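Local coordinates for protein hydratase ChsH2 (PDB 4W78) that probably acts as a MaoC-like enoyl-CoA hydratase subunit, hydrating unsaturated CoA thioesters in cholesterol catabolism together with its partner ChsH1, at residues T27-D32 and N51-T56; F19-A24 and K46-N51; L78-P83 and G115-A120. All coordinates share one frame; numbering follows the deposited sequence.

Contact 1 of 3, residues T27-D32 and N51-T56; sequences TRDFQD and NILTDT. With CD (cadmium ion), chain B.
The carboxylate oxygen OD2 of Asp29 is gripped by two groups, the cadmium ion at 2.3 Å and the amide nitrogen ND2 of Asn51 at 2.8 Å. The two side chains reach toward each other tip to tip, their carboxylate and amide planes turned 50° apart. The amide N-H lies almost straight on OD2, which it meets on the anti side and 26° out of the carboxylate plane. CG of Asp29 stands anti to the backbone N (chi1 -176°), which carries the carboxylate toward Asn51. The other oxygen, OD1, accepts from Gln31 N at 3.0 Å in an Asx turn, so both ends of the carboxylate are tied and its rotation is restrained. ND2 of Asn51 also donates to OG1 of Thr27 at 2.9 Å, close to the amide plane; that hydroxyl is also hydrogen-bonded to Ala24 O, near the end of helix 17-26. Asparagine suits this place because its amide offers donors on one side and an acceptor on the other: OD1 takes the hydroxyl of Thr54 at 2.6 Å in the carbonyl plane and Thr54 N from above that plane, an N-cap. Beside the polar network, CB of Thr27 packs on CB of Leu53 at 3.7 Å. Two waters and His34 join Asp29 round the metal. The Asp-to-His spacing matches the pair of MaoC-like hydratases, so the ion probably occupies the active site, and Asn51, bonded to the metal-bound OD2, is a second-shell residue that helps hold Asp29. The contact thus joins the loop leaving helix 17-26, where Arg28 closes a Schellman motif, to the N-terminus of helix 52-67, whose Ile52 and Thr56 pack against strand 72-80; ChsH1 supplies Trp35 against Thr27.

Contact 2 of 3, residues F19-A24 and K46-N51; sequences FIVSTA and KDIFVN
Ile20 and Val50 cross at about a right angle, with CG1 of the isoleucine 3.8 Å from CG2 of the valine. The two gamma branches of Ile20 share out the work. CG2, anti to the backbone N, lies 3.6 Å from the carbonyl oxygen of Phe49 and 4.0 Å from CD1 of Ile48, while CG1 and CD1 lean on Val50. Ile48 is extended at chi2 (170°), which brings CD1 to touch both Ile20 CG2 and Val21 CG2; it crosses Val21 obliquely. The Phe19 ring also approaches CG2 of Val50, obliquely, through CE2, and CG2 of Thr23 sits 3.9 Å above one face of the ring, offset toward the rim. Beta-branched side chains suit this seam, since the two branches of Ile20 can touch different residues of the loop.

Where the loop turns into the next helix, the amide of Asn51 packs against CA of Ala24, whose small side chain lets the loop come close. The polar part of the contact is a water bridge. Thr23 OG1 donates to Phe19 O at 2.7 Å, a bond back along its own helix, and accepts from a water at 2.9 Å; the same water accepts from Asn51 N at 3.1 Å. The loop is also held by backbone bonds of Ile48 to Ala86 and Val50 to Trp84. No direct hydrogen bond joins the two segments, so their adhesion is dispersive and hydrophobic, with a single water carrying the polar link and satisfying a buried backbone N-H ahead of helix 52-67.

Contact 3 of 3, residues L78-P83 and G115-A120; sequences LRLGVP and GDHVTA
His117 ND1 donates to the carbonyl oxygen of Val82 at 2.7 Å, with the oxygen at the ring edge, in plane, and the nitrogen in the plane of the carbonyl. Leu80 CD2 lies over one face of the same ring. Val82 N in turn donates to Asp116 O, so the residue is tied through both its backbone groups. One residue earlier, Gly81 N reaches His117 O at 2.8 Å from above the carbonyl plane, and Gly81 CA comes within 3.3 Å of Asp116 O, a tight approach that glycine tolerates because it carries no side chain. Further along, Arg79 and Thr119 form an antiparallel hydrogen-bonded pair, each accepting from the other's N. Their side chains lie alongside, pointing the same way, with Thr119 CB at the guanidinium edge, 4.0 Å from NE; the arginine chain is extended from CG to NE. A water donates to Arg79 O and also bonds Thr119 OG1. On the opposite face of the sheet Leu78 CB touches Ala120 CB at 3.7 Å and Leu80 CD2 meets Val118 CG2 at 3.8 Å, carbon groups suited to the face turned to helix 52-67.

His117 and Val118 form a classic beta bulge opposite Gly110 of strand 103-111. NE2 of His117 is hydrogen-bonded to OD1 of Asp55 in helix 52-67; with acceptors at both nitrogens and a carboxylate at one, the ring may be doubly protonated. Residues 78-80 and 116-120 run antiparallel, their N-to-C directions 160° apart, and the face bearing Leu78 and Leu80 packs on Ile52 of that helix. Strand 72-80 is outermost within this chain, but Leu78 and Arg79 pair with an antiparallel strand of ChsH1, carrying the sheet across the interface.

How the contacts relate
Contacts 1 and 2 share Asn51, and their centres lie 8 Å apart: the residue that ends the loop of contact 2 is the N-cap of the helix of contact 1. The bond from Asp29 N to Ala24 O, 3.0 Å, ties them again at the end of helix 17-26. Contact 3 lies about 15 Å from either, centre to centre, yet reaches contact 1 through helix 52-67, where Asp55 OD1 meets His117 NE2 at 2.7 Å. The cadmium ion belongs to contact 1; Asn51's side chain is about 4 Å from it and that of Leu80 about 9 Å. Helix 52-67 links metal site and sheet; a helix packed on an antiparallel sheet is the hotdog arrangement of MaoC-like hydratases.

Contact 1 of 3, residues T27-D32 and N51-T56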
ATOM      1  N   THR F  27      -0.928   7.069   2.457  1.00  9.39           N
ATOM      2  CA  THR F  27      -0.402   8.442   2.480  1.00  9.25           C
ATOM      3  C   THR F  27       1.095   8.451   2.153  1.00  8.58           C
ATOM      4  O   THR F  27       1.748   9.489   2.248  1.00 11.35           O
ATOM      5  CB  THR F  27      -0.639   9.170   3.822  1.00  9.42           C
ATOM      6  OG1 THR F  27       0.122   8.525   4.859  1.00 11.65           O
ATOM      7  CG2 THR F  27      -2.103   9.160   4.216  1.00 12.02           C
ATOM      8  N   ARG F  28       1.614   7.284   1.767  1.00  8.92           N
ATOM      9  CA  ARG F  28       3.020   7.094   1.396  1.00  9.43           C
ATOM     10  C   ARG F  28       4.010   7.429   2.524  1.00  9.95           C
ATOM     11  O   ARG F  28       5.134   7.894   2.297  1.00 11.42           O
ATOM     12  CB  ARG F  28       3.370   7.816   0.093  1.00 10.47           C
ATOM     13  CG  ARG F  28       2.575   7.294  -1.096  1.00 13.80           C
ATOM     14  CD  ARG F  28       3.050   7.908  -2.395  1.00 17.27           C
ATOM     15  NE  ARG F  28       4.451   7.618  -2.684  1.00 18.03           N
ATOM     16  CZ  ARG F  28       5.331   8.541  -3.057  1.00 20.12           C
ATOM     17  NH1 ARG F  28       4.943   9.805  -3.178  1.00 21.11           N
ATOM     18  NH2 ARG F  28       6.597   8.213  -3.313  1.00 23.30           N
ATOM     19  N   ASP F  29       3.555   7.151   3.745  1.00 10.37           N
ATOM     20  CA  ASP F  29       4.344   7.300   4.955  1.00 11.15           C
ATOM     21  C   ASP F  29       4.772   5.916   5.405  1.00 10.50           C
ATOM     22  O   ASP F  29       3.950   5.134   5.905  1.00 11.06           O
ATOM     23  CB  ASP F  29       3.472   7.960   6.019  1.00 10.20           C
ATOM     24  CG  ASP F  29       4.210   8.260   7.279  1.00  9.97           C
ATOM     25  OD1 ASP F  29       5.299   7.687   7.524  1.00 12.00           O
ATOM     26  OD2 ASP F  29       3.686   9.087   8.050  1.00 11.54           O
ATOM     27  N   PHE F  30       6.054   5.619   5.189  1.00 11.27           N
ATOM     28  CA  PHE F  30       6.610   4.308   5.495  1.00 11.17           C
ATOM     29  C   PHE F  30       7.378   4.286   6.804  1.00 10.50           C
ATOM     30  O   PHE F  30       8.124   3.346   7.081  1.00 13.21           O
ATOM     31  CB  PHE F  30       7.481   3.820   4.334  1.00 12.36           C
ATOM     32  CG  PHE F  30       6.690   3.491   3.106  1.00 11.67           C
ATOM     33  CD1 PHE F  30       6.392   4.471   2.179  1.00 13.65           C
ATOM     34  CD2 PHE F  30       6.217   2.196   2.895  1.00 12.51           C
ATOM     35  CE1 PHE F  30       5.624   4.171   1.052  1.00 15.10           C
ATOM     36  CE2 PHE F  30       5.470   1.889   1.780  1.00 12.57           C
ATOM     37  CZ  PHE F  30       5.173   2.878   0.859  1.00 13.37           C
ATOM     38  N   GLN F  31       7.182   5.313   7.624  1.00 12.18           N
ATOM     39  CA  GLN F  31       7.865   5.352   8.911  1.00 12.64           C
ATOM     40  C   GLN F  31       7.471   4.124   9.718  1.00 11.09           C
ATOM     41  O   GLN F  31       6.288   3.800   9.845  1.00 11.71           O
ATOM     42  CB  GLN F  31       7.534   6.635   9.690  1.00 15.58           C
ATOM     43  CG  GLN F  31       8.532   6.936  10.819  1.00 19.20           C
ATOM     44  CD  GLN F  31       9.884   7.465  10.318  1.00 24.85           C
ATOM     45  OE1 GLN F  31       9.973   8.048   9.228  1.00 31.53           O
ATOM     46  NE2 GLN F  31      10.934   7.262  11.108  1.00 30.04           N
ATOM     47  N   ASP F  32       8.471   3.441  10.264  1.00 12.65           N
ATOM     48  CA  ASP F  32       8.226   2.160  10.919  1.00 13.69           C
ATOM     49  C   ASP F  32       7.144   2.185  12.010  1.00 15.48           C
ATOM     50  O   ASP F  32       6.383   1.228  12.154  1.00 15.26           O
ATOM     51  CB  ASP F  32       9.546   1.543  11.413  1.00 14.79           C
ATOM     52  CG  ASP F  32      10.417   2.516  12.207  1.00 21.73           C
ATOM     53  OD1 ASP F  32       9.921   3.542  12.729  1.00 22.93           O
ATOM     54  OD2 ASP F  32      11.634   2.220  12.328  1.00 24.80           O
ATOM     55  N   ASN F  51      -0.811   8.086  11.649  1.00  8.56           N
ATOM     56  CA  ASN F  51       0.096   9.175  11.250  1.00  9.98           C
ATOM     57  C   ASN F  51      -0.642  10.493  11.013  1.00 11.46           C
ATOM     58  O   ASN F  51      -1.879  10.527  10.956  1.00 11.05           O
ATOM     59  CB  ASN F  51       0.949   8.787  10.024  1.00  8.15           C
ATOM     60  CG  ASN F  51       0.166   8.821   8.707  1.00 14.79           C
ATOM     61  OD1 ASN F  51      -1.050   8.710   8.696  1.00 14.37           O
ATOM     62  ND2 ASN F  51       0.874   9.002   7.599  1.00 16.85           N
ATOM     63  N   ILE F  52       0.095  11.584  10.882  1.00 10.38           N
ATOM     64  CA  ILE F  52      -0.553  12.891  10.843  1.00 10.17           C
ATOM     65  C   ILE F  52      -1.220  13.153   9.487  1.00  9.89           C
ATOM     66  O   ILE F  52      -2.190  13.908   9.416  1.00 11.14           O
ATOM     67  CB  ILE F  52       0.417  14.021  11.278  1.00 11.93           C
ATOM     68  CG1 ILE F  52      -0.370  15.298  11.642  1.00 13.99           C
ATOM     69  CG2 ILE F  52       1.486  14.261  10.221  1.00 13.87           C
ATOM     70  CD1 ILE F  52       0.493  16.295  12.394  1.00 16.75           C
ATOM     71  N   LEU F  53      -0.725  12.537   8.422  1.00 10.92           N
ATOM     72  CA  LEU F  53      -1.357  12.709   7.101  1.00  9.44           C
ATOM     73  C   LEU F  53      -2.734  12.057   7.116  1.00 10.79           C
ATOM     74  O   LEU F  53      -3.651  12.516   6.441  1.00 10.19           O
ATOM     75  CB  LEU F  53      -0.507  12.132   5.953  1.00 10.96           C
ATOM     76  CG  LEU F  53       0.800  12.875   5.595  1.00 14.66           C
ATOM     77  CD1 LEU F  53       1.888  12.624   6.632  1.00 20.37           C
ATOM     78  CD2 LEU F  53       1.330  12.485   4.222  1.00 15.09           C
ATOM     79  N   THR F  54      -2.882  10.974   7.867  1.00  7.95           N
ATOM     80  CA  THR F  54      -4.185  10.336   8.013  1.00 10.23           C
ATOM     81  C   THR F  54      -5.103  11.184   8.899  1.00 12.70           C
ATOM     82  O   THR F  54      -6.286  11.328   8.593  1.00 12.42           O
ATOM     83  CB  THR F  54      -4.036   8.912   8.580  1.00 11.70           C
ATOM     84  OG1 THR F  54      -3.347   8.106   7.613  1.00 10.68           O
ATOM     85  CG2 THR F  54      -5.390   8.301   8.905  1.00 11.21           C
ATOM     86  N   ASP F  55      -4.584  11.751   9.987  1.00 11.69           N
ATOM     87  CA  ASP F  55      -5.388  12.699  10.775  1.00 12.16           C
ATOM     88  C   ASP F  55      -5.948  13.840   9.912  1.00 12.85           C
ATOM     89  O   ASP F  55      -7.131  14.194  10.019  1.00 13.48           O
ATOM     90  CB  ASP F  55      -4.582  13.289  11.934  1.00 15.07           C
ATOM     91  CG  ASP F  55      -4.362  12.301  13.058  1.00 25.03           C
ATOM     92  OD1 ASP F  55      -5.309  11.544  13.382  1.00 29.94           O
ATOM     93  OD2 ASP F  55      -3.250  12.290  13.631  1.00 24.40           O
ATOM     94  N   THR F  56      -5.097  14.422   9.068  1.00 10.05           N
ATOM     95  CA  THR F  56      -5.546  15.494   8.178  1.00 11.41           C
ATOM     96  C   THR F  56      -6.649  14.988   7.225  1.00 11.71           C
ATOM     97  O   THR F  56      -7.681  15.662   7.015  1.00 12.02           O
ATOM     98  CB  THR F  56      -4.373  16.047   7.360  1.00 14.28           C
ATOM     99  OG1 THR F  56      -3.330  16.476   8.251  1.00 15.47           O
ATOM    100  CG2 THR F  56      -4.824  17.229   6.509  1.00 16.88           C
TER
HETATM  101 CD    CD B 201       4.913   9.416   9.984  1.00 12.46          CD
HETATM  102  O   HOH W   1       6.674   9.471  11.520  1.00 15.46           O
HETATM  103  O   HOH W   2       6.561  10.766   8.525  1.00 20.23           O

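Contact 2 of 3, residues F19-A24 and K46-N51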
ATOM      1  N   PHE F  19      -6.557  -0.610   9.598  1.00 10.87           N
ATOM      2  CA  PHE F  19      -6.822   0.802   9.373  1.00  9.47           C
ATOM      3  C   PHE F  19      -5.540   1.628   9.485  1.00  9.68           C
ATOM      4  O   PHE F  19      -5.231   2.417   8.601  1.00  9.72           O
ATOM      5  CB  PHE F  19      -7.885   1.288  10.357  1.00 11.48           C
ATOM      6  CG  PHE F  19      -8.189   2.742  10.251  1.00 12.40           C
ATOM      7  CD1 PHE F  19      -9.011   3.208   9.239  1.00 15.32           C
ATOM      8  CD2 PHE F  19      -7.648   3.654  11.155  1.00 14.05           C
ATOM      9  CE1 PHE F  19      -9.297   4.554   9.117  1.00 18.79           C
ATOM     10  CE2 PHE F  19      -7.940   5.005  11.048  1.00 16.99           C
ATOM     11  CZ  PHE F  19      -8.760   5.456  10.030  1.00 18.72           C
ATOM     12  N   ILE F  20      -4.790   1.419  10.560  1.00 10.90           N
ATOM     13  CA  ILE F  20      -3.600   2.222  10.812  1.00  9.74           C
ATOM     14  C   ILE F  20      -2.553   1.993   9.729  1.00  9.35           C
ATOM     15  O   ILE F  20      -1.974   2.947   9.200  1.00  9.62           O
ATOM     16  CB  ILE F  20      -3.030   1.897  12.198  1.00  9.91           C
ATOM     17  CG1 ILE F  20      -4.067   2.246  13.265  1.00 11.49           C
ATOM     18  CG2 ILE F  20      -1.696   2.640  12.415  1.00 11.96           C
ATOM     19  CD1 ILE F  20      -3.566   2.114  14.708  1.00 14.01           C
ATOM     20  N   VAL F  21      -2.337   0.733   9.370  1.00  9.70           N
ATOM     21  CA  VAL F  21      -1.315   0.403   8.362  1.00  9.25           C
ATOM     22  C   VAL F  21      -1.727   0.869   6.971  1.00  9.24           C
ATOM     23  O   VAL F  21      -0.947   1.520   6.259  1.00  9.71           O
ATOM     24  CB  VAL F  21      -1.014  -1.100   8.361  1.00  9.86           C
ATOM     25  CG1 VAL F  21      -0.094  -1.469   7.217  1.00 10.38           C
ATOM     26  CG2 VAL F  21      -0.407  -1.517   9.703  1.00 11.16           C
ATOM     27  N   SER F  22      -2.962   0.558   6.582  1.00 10.51           N
ATOM     28  CA  SER F  22      -3.414   0.905   5.237  1.00  9.04           C
ATOM     29  C   SER F  22      -3.471   2.413   5.016  1.00  8.26           C
ATOM     30  O   SER F  22      -3.116   2.876   3.937  1.00  8.54           O
ATOM     31  CB  SER F  22      -4.752   0.231   4.902  1.00 10.75           C
ATOM     32  OG  SER F  22      -5.793   0.709   5.730  1.00 12.03           O
ATOM     33  N   THR F  23      -3.914   3.173   6.017  1.00  8.15           N
ATOM     34  CA  THR F  23      -3.919   4.627   5.877  1.00  8.65           C
ATOM     35  C   THR F  23      -2.500   5.187   5.810  1.00  7.47           C
ATOM     36  O   THR F  23      -2.197   6.015   4.952  1.00  9.55           O
ATOM     37  CB  THR F  23      -4.714   5.332   6.977  1.00  9.21           C
ATOM     38  OG1 THR F  23      -4.243   4.945   8.269  1.00  9.46           O
ATOM     39  CG2 THR F  23      -6.212   4.994   6.861  1.00  9.88           C
ATOM     40  N   ALA F  24      -1.620   4.704   6.677  1.00  9.14           N
ATOM     41  CA  ALA F  24      -0.251   5.193   6.624  1.00  9.32           C
ATOM     42  C   ALA F  24       0.363   4.959   5.256  1.00  8.64           C
ATOM     43  O   ALA F  24       0.941   5.890   4.678  1.00  8.90           O
ATOM     44  CB  ALA F  24       0.607   4.540   7.714  1.00  9.04           C
ATOM     45  N   LYS F  46       3.239   2.920  22.848  1.00 17.86           N
ATOM     46  CA  LYS F  46       2.576   1.699  23.303  1.00 18.47           C
ATOM     47  C   LYS F  46       2.438   0.648  22.196  1.00 19.16           C
ATOM     48  O   LYS F  46       2.588  -0.555  22.442  1.00 21.12           O
ATOM     49  CB  LYS F  46       1.193   2.011  23.878  1.00 21.75           C
ATOM     50  CG  LYS F  46       0.554   0.812  24.556  1.00 27.82           C
ATOM     51  CD  LYS F  46      -0.898   1.063  24.925  1.00 32.36           C
ATOM     52  CE  LYS F  46      -1.819   0.818  23.741  1.00 30.17           C
ATOM     53  NZ  LYS F  46      -3.238   0.768  24.212  1.00 34.65           N
ATOM     54  N   ASP F  47       2.138   1.120  20.994  1.00 16.26           N
ATOM     55  CA  ASP F  47       1.859   0.262  19.848  1.00 15.32           C
ATOM     56  C   ASP F  47       1.982   1.143  18.617  1.00 13.27           C
ATOM     57  O   ASP F  47       2.310   2.326  18.730  1.00 13.35           O
ATOM     58  CB  ASP F  47       0.429  -0.285  19.955  1.00 15.86           C
ATOM     59  CG  ASP F  47       0.244  -1.628  19.243  1.00 18.67           C
ATOM     60  OD1 ASP F  47       1.050  -1.959  18.341  1.00 17.74           O
ATOM     61  OD2 ASP F  47      -0.723  -2.345  19.592  1.00 19.99           O
ATOM     62  N   ILE F  48       1.723   0.574  17.443  1.00 12.28           N
ATOM     63  CA  ILE F  48       1.628   1.386  16.244  1.00 11.14           C
ATOM     64  C   ILE F  48       0.532   2.437  16.427  1.00 11.31           C
ATOM     65  O   ILE F  48      -0.412   2.247  17.195  1.00 11.75           O
ATOM     66  CB  ILE F  48       1.338   0.542  14.995  1.00 10.15           C
ATOM     67  CG1 ILE F  48       0.001  -0.186  15.113  1.00 12.62           C
ATOM     68  CG2 ILE F  48       2.494  -0.456  14.768  1.00 12.87           C
ATOM     69  CD1 ILE F  48      -0.431  -0.848  13.804  1.00 14.43           C
ATOM     70  N   PHE F  49       0.693   3.558  15.732  1.00 10.24           N
ATOM     71  CA  PHE F  49      -0.240   4.668  15.886  1.00  9.73           C
ATOM     72  C   PHE F  49      -0.450   5.367  14.557  1.00 10.24           C
ATOM     73  O   PHE F  49       0.399   5.319  13.659  1.00 11.41           O
ATOM     74  CB  PHE F  49       0.219   5.663  16.967  1.00 12.20           C
ATOM     75  CG  PHE F  49       1.608   6.205  16.765  1.00 12.06           C
ATOM     76  CD1 PHE F  49       1.827   7.340  15.985  1.00 14.15           C
ATOM     77  CD2 PHE F  49       2.691   5.602  17.385  1.00 12.38           C
ATOM     78  CE1 PHE F  49       3.108   7.851  15.817  1.00 13.14           C
ATOM     79  CE2 PHE F  49       3.976   6.106  17.214  1.00 12.56           C
ATOM     80  CZ  PHE F  49       4.181   7.232  16.436  1.00 14.13           C
ATOM     81  N   VAL F  50      -1.606   6.014  14.465  1.00 10.44           N
ATOM     82  CA  VAL F  50      -2.034   6.699  13.243  1.00 10.56           C
ATOM     83  C   VAL F  50      -1.125   7.886  12.934  1.00  9.40           C
ATOM     84  O   VAL F  50      -0.725   8.628  13.842  1.00 12.79           O
ATOM     85  CB  VAL F  50      -3.493   7.174  13.425  1.00 10.36           C
ATOM     86  CG1 VAL F  50      -3.964   8.049  12.247  1.00 11.09           C
ATOM     87  CG2 VAL F  50      -4.429   5.991  13.594  1.00 11.99           C
ATOM     88  N   ASN F  51      -0.811   8.086  11.649  1.00  8.56           N
ATOM     89  CA  ASN F  51       0.096   9.175  11.250  1.00  9.98           C
ATOM     90  C   ASN F  51      -0.642  10.493  11.013  1.00 11.46           C
ATOM     91  O   ASN F  51      -1.879  10.527  10.956  1.00 11.05           O
ATOM     92  CB  ASN F  51       0.949   8.787  10.024  1.00  8.15           C
ATOM     93  CG  ASN F  51       0.166   8.821   8.707  1.00 14.79           C
ATOM     94  OD1 ASN F  51      -1.050   8.710   8.696  1.00 14.37           O
ATOM     95  ND2 ASN F  51       0.874   9.002   7.599  1.00 16.85           N
TER
HETATM   96  O   HOH W   3      -2.047   5.799   9.939  1.00 12.48           O

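Contact 3 of 3, residues L78-P83 and G115-A120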
ATOM      1  N   LEU F  78      -4.335  21.499  12.473  1.00 14.22           N
ATOM      2  CA  LEU F  78      -4.618  20.613  13.585  1.00 15.25           C
ATOM      3  C   LEU F  78      -3.465  20.475  14.556  1.00 14.55           C
ATOM      4  O   LEU F  78      -2.303  20.752  14.224  1.00 16.18           O
ATOM      5  CB  LEU F  78      -5.097  19.242  13.093  1.00 18.15           C
ATOM      6  CG  LEU F  78      -4.174  18.458  12.160  1.00 17.92           C
ATOM      7  CD1 LEU F  78      -3.130  17.691  12.953  1.00 19.96           C
ATOM      8  CD2 LEU F  78      -4.986  17.511  11.293  1.00 22.74           C
ATOM      9  N   ARG F  79      -3.815  20.071  15.763  1.00 15.03           N
ATOM     10  CA  ARG F  79      -2.817  19.791  16.768  1.00 15.98           C
ATOM     11  C   ARG F  79      -3.146  18.450  17.407  1.00 17.09           C
ATOM     12  O   ARG F  79      -4.307  18.140  17.696  1.00 17.91           O
ATOM     13  CB  ARG F  79      -2.754  20.914  17.806  1.00 22.47           C
ATOM     14  CG  ARG F  79      -4.039  21.185  18.545  1.00 28.69           C
ATOM     15  CD  ARG F  79      -3.795  22.139  19.723  1.00 32.84           C
ATOM     16  NE  ARG F  79      -5.038  22.429  20.425  1.00 36.09           N
ATOM     17  CZ  ARG F  79      -5.152  23.261  21.452  1.00 39.09           C
ATOM     18  NH1 ARG F  79      -4.084  23.897  21.927  1.00 43.52           N
ATOM     19  NH2 ARG F  79      -6.338  23.451  22.010  1.00 43.75           N
ATOM     20  N   LEU F  80      -2.114  17.639  17.604  1.00 16.19           N
ATOM     21  CA  LEU F  80      -2.310  16.324  18.167  1.00 18.25           C
ATOM     22  C   LEU F  80      -2.158  16.373  19.676  1.00 20.86           C
ATOM     23  O   LEU F  80      -1.372  17.155  20.210  1.00 22.18           O
ATOM     24  CB  LEU F  80      -1.337  15.326  17.535  1.00 21.54           C
ATOM     25  CG  LEU F  80      -1.529  15.198  16.017  1.00 21.15           C
ATOM     26  CD1 LEU F  80      -0.588  14.171  15.437  1.00 26.79           C
ATOM     27  CD2 LEU F  80      -2.992  14.845  15.674  1.00 23.40           C
ATOM     28  N   GLY F  81      -2.944  15.548  20.353  1.00 18.01           N
ATOM     29  CA  GLY F  81      -2.843  15.388  21.788  1.00 20.23           C
ATOM     30  C   GLY F  81      -2.322  13.989  22.043  1.00 20.88           C
ATOM     31  O   GLY F  81      -1.157  13.696  21.796  1.00 23.34           O
ATOM     32  N   VAL F  82      -3.191  13.112  22.524  1.00 21.44           N
ATOM     33  CA  VAL F  82      -2.776  11.751  22.824  1.00 20.08           C
ATOM     34  C   VAL F  82      -2.682  10.958  21.526  1.00 20.06           C
ATOM     35  O   VAL F  82      -3.328  11.302  20.537  1.00 18.49           O
ATOM     36  CB  VAL F  82      -3.746  11.076  23.821  1.00 22.58           C
ATOM     37  CG1 VAL F  82      -3.818  11.876  25.111  1.00 26.68           C
ATOM     38  CG2 VAL F  82      -5.128  10.919  23.207  1.00 23.55           C
ATOM     39  N   PRO F  83      -1.858   9.907  21.508  1.00 15.42           N
ATOM     40  CA  PRO F  83      -1.742   9.085  20.300  1.00 15.01           C
ATOM     41  C   PRO F  83      -3.011   8.283  20.018  1.00 15.51           C
ATOM     42  O   PRO F  83      -3.796   8.004  20.932  1.00 18.81           O
ATOM     43  CB  PRO F  83      -0.565   8.142  20.611  1.00 19.73           C
ATOM     44  CG  PRO F  83       0.138   8.765  21.773  1.00 21.90           C
ATOM     45  CD  PRO F  83      -0.924   9.481  22.560  1.00 17.39           C
ATOM     46  N   GLY F 115      -8.015  10.552  25.984  1.00 40.07           N
ATOM     47  CA  GLY F 115      -8.161  11.990  25.880  1.00 40.04           C
ATOM     48  C   GLY F 115      -8.394  12.482  24.469  1.00 36.02           C
ATOM     49  O   GLY F 115      -8.831  11.725  23.601  1.00 32.48           O
ATOM     50  N   ASP F 116      -8.112  13.762  24.244  1.00 26.62           N
ATOM     51  CA  ASP F 116      -8.246  14.352  22.918  1.00 22.26           C
ATOM     52  C   ASP F 116      -7.058  13.962  22.055  1.00 20.17           C
ATOM     53  O   ASP F 116      -5.919  14.282  22.377  1.00 21.14           O
ATOM     54  CB  ASP F 116      -8.338  15.878  22.992  1.00 23.88           C
ATOM     55  CG  ASP F 116      -9.614  16.362  23.665  1.00 30.30           C
ATOM     56  OD1 ASP F 116     -10.515  15.539  23.933  1.00 30.73           O
ATOM     57  OD2 ASP F 116      -9.719  17.578  23.920  1.00 34.23           O
ATOM     58  N   HIS F 117      -7.334  13.266  20.963  1.00 16.24           N
ATOM     59  CA  HIS F 117      -6.292  12.843  20.047  1.00 15.36           C
ATOM     60  C   HIS F 117      -5.972  13.934  19.035  1.00 15.28           C
ATOM     61  O   HIS F 117      -4.820  14.181  18.721  1.00 15.99           O
ATOM     62  CB  HIS F 117      -6.725  11.580  19.304  1.00 15.97           C
ATOM     63  CG  HIS F 117      -5.926  11.317  18.069  1.00 14.80           C
ATOM     64  ND1 HIS F 117      -4.569  11.078  18.098  1.00 15.42           N
ATOM     65  CD2 HIS F 117      -6.286  11.288  16.764  1.00 16.08           C
ATOM     66  CE1 HIS F 117      -4.129  10.899  16.862  1.00 16.43           C
ATOM     67  NE2 HIS F 117      -5.157  11.017  16.036  1.00 17.79           N
ATOM     68  N   VAL F 118      -7.005  14.580  18.511  1.00 17.03           N
ATOM     69  CA  VAL F 118      -6.789  15.634  17.534  1.00 16.25           C
ATOM     70  C   VAL F 118      -7.782  16.775  17.740  1.00 17.50           C
ATOM     71  O   VAL F 118      -8.947  16.555  18.055  1.00 18.11           O
ATOM     72  CB  VAL F 118      -6.821  15.091  16.078  1.00 19.87           C
ATOM     73  CG1 VAL F 118      -8.162  14.470  15.743  1.00 21.50           C
ATOM     74  CG2 VAL F 118      -6.443  16.191  15.070  1.00 22.72           C
ATOM     75  N   THR F 119      -7.287  17.997  17.604  1.00 15.41           N
ATOM     76  CA  THR F 119      -8.119  19.190  17.658  1.00 16.00           C
ATOM     77  C   THR F 119      -7.820  19.983  16.402  1.00 15.33           C
ATOM     78  O   THR F 119      -6.651  20.287  16.105  1.00 15.56           O
ATOM     79  CB  THR F 119      -7.802  20.014  18.911  1.00 19.77           C
ATOM     80  OG1 THR F 119      -8.018  19.197  20.069  1.00 25.49           O
ATOM     81  CG2 THR F 119      -8.691  21.244  19.002  1.00 19.68           C
ATOM     82  N   ALA F 120      -8.860  20.299  15.634  1.00 14.77           N
ATOM     83  CA  ALA F 120      -8.630  20.881  14.322  1.00 15.76           C
ATOM     84  C   ALA F 120      -9.577  22.023  14.030  1.00 16.08           C
ATOM     85  O   ALA F 120     -10.670  22.102  14.581  1.00 17.90           O
ATOM     86  CB  ALA F 120      -8.752  19.826  13.242  1.00 18.50           C
TER
HETATM   87  O   HOH W   4      -5.684  17.616  20.475  1.00 27.31           O